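PDB 6HP2: putative polyketide synthase from Brevibacillus brevis, which serves as the O-methyltransferase domain of a trans-AT polyketide synthase multienzyme, which probably takes part in intermediate steps of bacillaene biosynthesis. Local coordinates for residues 85-90 and 168-173. Sequence-based numbering, arbitrary orientation.
With SAH (S-adenosyl-L-homocysteine), chain B.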
loop_
_atom_site.group_PDB
_atom_site.type_symbol
_atom_site.label_atom_id
_atom_site.label_comp_id
_atom_site.label_asym_id
_atom_site.label_seq_id
_atom_site.Cartn_x
_atom_site.Cartn_y
_atom_site.Cartn_z
ATOM N N GLN A 85 -5.695 -8.670 -1.565
ATOM C CA GLN A 85 -6.724 -9.505 -0.967
ATOM C C GLN A 85 -6.400 -9.794 0.491
ATOM O O GLN A 85 -7.294 -9.801 1.351
ATOM C CB GLN A 85 -6.898 -10.840 -1.712
ATOM C CG GLN A 85 -7.482 -10.675 -3.142
ATOM C CD GLN A 85 -7.510 -11.969 -3.888
ATOM O OE1 GLN A 85 -6.694 -12.846 -3.624
ATOM N NE2 GLN A 85 -8.443 -12.113 -4.827
ATOM N N VAL A 86 -5.133 -10.065 0.787
ATOM C CA VAL A 86 -4.744 -10.294 2.184
ATOM C C VAL A 86 -4.965 -9.021 2.979
ATOM O O VAL A 86 -5.414 -9.057 4.105
ATOM C CB VAL A 86 -3.294 -10.797 2.298
ATOM C CG1 VAL A 86 -2.855 -10.975 3.810
ATOM C CG2 VAL A 86 -3.176 -12.203 1.596
ATOM N N LEU A 87 -4.686 -7.871 2.395
ATOM C CA LEU A 87 -4.854 -6.633 3.155
ATOM C C LEU A 87 -6.318 -6.403 3.507
ATOM O O LEU A 87 -6.636 -5.945 4.617
ATOM C CB LEU A 87 -4.335 -5.428 2.324
ATOM C CG LEU A 87 -4.442 -4.032 2.956
ATOM C CD1 LEU A 87 -3.470 -3.924 4.108
ATOM C CD2 LEU A 87 -4.134 -2.973 1.864
ATOM N N PHE A 88 -7.214 -6.658 2.542
ATOM C CA PHE A 88 -8.621 -6.331 2.670
ATOM C C PHE A 88 -9.488 -7.451 3.284
ATOM O O PHE A 88 -10.703 -7.256 3.460
ATOM C CB PHE A 88 -9.192 -5.929 1.311
ATOM C CG PHE A 88 -8.793 -4.500 0.847
ATOM C CD1 PHE A 88 -9.453 -3.391 1.323
ATOM C CD2 PHE A 88 -7.811 -4.317 -0.113
ATOM C CE1 PHE A 88 -9.137 -2.142 0.926
ATOM C CE2 PHE A 88 -7.460 -3.060 -0.537
ATOM C CZ PHE A 88 -8.122 -1.953 -0.016
ATOM N N CYS A 89 -8.933 -8.610 3.589
ATOM C CA CYS A 89 -9.787 -9.796 3.764
ATOM C C CYS A 89 -10.483 -9.898 5.123
ATOM O O CYS A 89 -11.232 -10.883 5.341
ATOM C CB CYS A 89 -8.990 -11.078 3.534
ATOM S SG CYS A 89 -7.849 -11.515 4.869
ATOM N N LYS A 90 -10.292 -8.915 6.022
ATOM C CA LYS A 90 -11.036 -8.859 7.282
ATOM C C LYS A 90 -12.137 -7.799 7.255
ATOM O O LYS A 90 -12.809 -7.614 8.232
ATOM C CB LYS A 90 -10.115 -8.564 8.492
ATOM C CG LYS A 90 -9.028 -9.598 8.685
ATOM C CD LYS A 90 -9.554 -10.938 9.074
ATOM C CE LYS A 90 -8.393 -11.967 9.280
ATOM N NZ LYS A 90 -7.459 -11.583 10.364
ATOM N N VAL A 168 -7.288 3.959 3.115
ATOM C CA VAL A 168 -6.380 3.025 2.490
ATOM C C VAL A 168 -5.149 3.801 2.052
ATOM O O VAL A 168 -5.275 4.835 1.369
ATOM C CB VAL A 168 -7.056 2.314 1.303
ATOM C CG1 VAL A 168 -6.030 1.429 0.590
ATOM C CG2 VAL A 168 -8.199 1.516 1.769
ATOM N N GLY A 169 -3.963 3.319 2.466
ATOM C CA GLY A 169 -2.710 3.872 1.937
ATOM C C GLY A 169 -1.738 2.790 1.534
ATOM O O GLY A 169 -0.989 2.262 2.384
ATOM N N ILE A 170 -1.736 2.413 0.262
ATOM C CA ILE A 170 -0.847 1.349 -0.189
ATOM C C ILE A 170 0.454 1.952 -0.731
ATOM O O ILE A 170 0.422 2.647 -1.748
ATOM C CB ILE A 170 -1.522 0.510 -1.287
ATOM C CG1 ILE A 170 -2.760 -0.190 -0.720
ATOM C CG2 ILE A 170 -0.549 -0.509 -1.855
ATOM C CD1 ILE A 170 -3.630 -0.848 -1.768
ATOM N N GLU A 171 1.585 1.704 -0.053
ATOM C CA GLU A 171 2.904 2.229 -0.439
ATOM C C GLU A 171 2.888 3.746 -0.602
ATOM O O GLU A 171 3.454 4.273 -1.557
ATOM C CB GLU A 171 3.446 1.566 -1.716
ATOM C CG GLU A 171 3.795 0.096 -1.570
ATOM C CD GLU A 171 4.654 -0.404 -2.715
ATOM O OE1 GLU A 171 5.210 0.438 -3.450
ATOM O OE2 GLU A 171 4.778 -1.634 -2.879
ATOM N N VAL A 172 2.232 4.450 0.315
ATOM C CA VAL A 172 2.138 5.895 0.195
ATOM C C VAL A 172 2.753 6.778 1.278
ATOM O O VAL A 172 3.242 7.860 0.960
ATOM C CB VAL A 172 0.655 6.315 0.108
ATOM C CG1 VAL A 172 0.520 7.826 0.201
ATOM C CG2 VAL A 172 0.020 5.789 -1.169
ATOM N N SER A 173 2.772 6.350 2.538
ATOM C CA SER A 173 3.243 7.287 3.555
ATOM C C SER A 173 4.756 7.466 3.566
ATOM O O SER A 173 5.218 8.528 4.032
ATOM C CB SER A 173 2.755 6.899 4.969
ATOM O OG SER A 173 3.600 6.003 5.521
HETATM N N SAH B . -1.697 3.209 -3.972
HETATM C CA SAH B . -1.428 3.192 -5.407
HETATM C CB SAH B . -0.242 4.072 -5.779
HETATM C CG SAH B . 1.005 3.893 -4.931
HETATM S SD SAH B . 2.395 4.845 -5.613
HETATM C C SAH B . -1.202 1.757 -5.815
HETATM O O SAH B . -0.983 1.472 -6.992
HETATM O OXT SAH B . -1.255 0.876 -4.964
HETATM C "C5'" SAH B . 2.380 6.191 -4.406
HETATM C "C4'" SAH B . 1.161 7.098 -4.563
HETATM O "O4'" SAH B . 1.155 8.044 -3.471
HETATM C "C3'" SAH B . 1.269 7.993 -5.842
HETATM O "O3'" SAH B . -0.053 7.986 -6.404
HETATM C "C2'" SAH B . 1.645 9.390 -5.352
HETATM O "O2'" SAH B . 1.173 10.445 -6.137
HETATM C "C1'" SAH B . 0.985 9.369 -3.955
HETATM N N9 SAH B . 1.497 10.337 -2.988
HETATM C C8 SAH B . 2.777 10.490 -2.537
HETATM N N7 SAH B . 2.768 11.534 -1.702
HETATM C C5 SAH B . 1.502 11.996 -1.576
HETATM C C6 SAH B . 0.920 13.036 -0.862
HETATM N N6 SAH B . 1.581 13.827 -0.019
HETATM N N1 SAH B . -0.428 13.226 -0.953
HETATM C C2 SAH B . -1.199 12.471 -1.818
HETATM N N3 SAH B . -0.606 11.468 -2.542
HETATM C C4 SAH B . 0.716 11.272 -2.452
#
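Ile170 meets Leu87 with one branch and the cofactor product with the other, a clear example of how a branched residue at the end of a strand can serve both the hydrophobic core and a binding site. Its CB lies 3.7 Å from OXT of S-adenosyl-L-homocysteine, and CG2 comes nearer to that carboxylate oxygen, at 3.5 Å. The division is set at chi1 (-63°): CG2 stands anti to the backbone N, on the ligand's side, while CG1 stands anti to the carbonyl carbon and turns to the helix, where it touches Leu87 CD2 at 4.0 Å. The chain then runs on extended, and its tip CD1 remains 4.2 Å from the same Leu87 CD2. The backbone is used as well, since Ile170 O accepts a 3.1 Å hydrogen bond from the ligand's amino N. In the Rossmann-like fold of class I methyltransferases, with strand order 3-2-1-4-5-7-6, strand 164-170 is the fourth, and helix 70-88 packs on one face of the sheet. Two residues earlier on the strand, Val168 and Phe88 reach toward each other from opposite directions. Val168 CG2 lies obliquely to the ring, 3.9 Å from Phe88 CE1, and Val168 CG1 reaches Phe88 CZ at 4.0 Å. Leu87 and Phe88 also touch Leu197 on neighbouring strand 194-203, and Tyr331 meets the Phe88 ring edge-to-face.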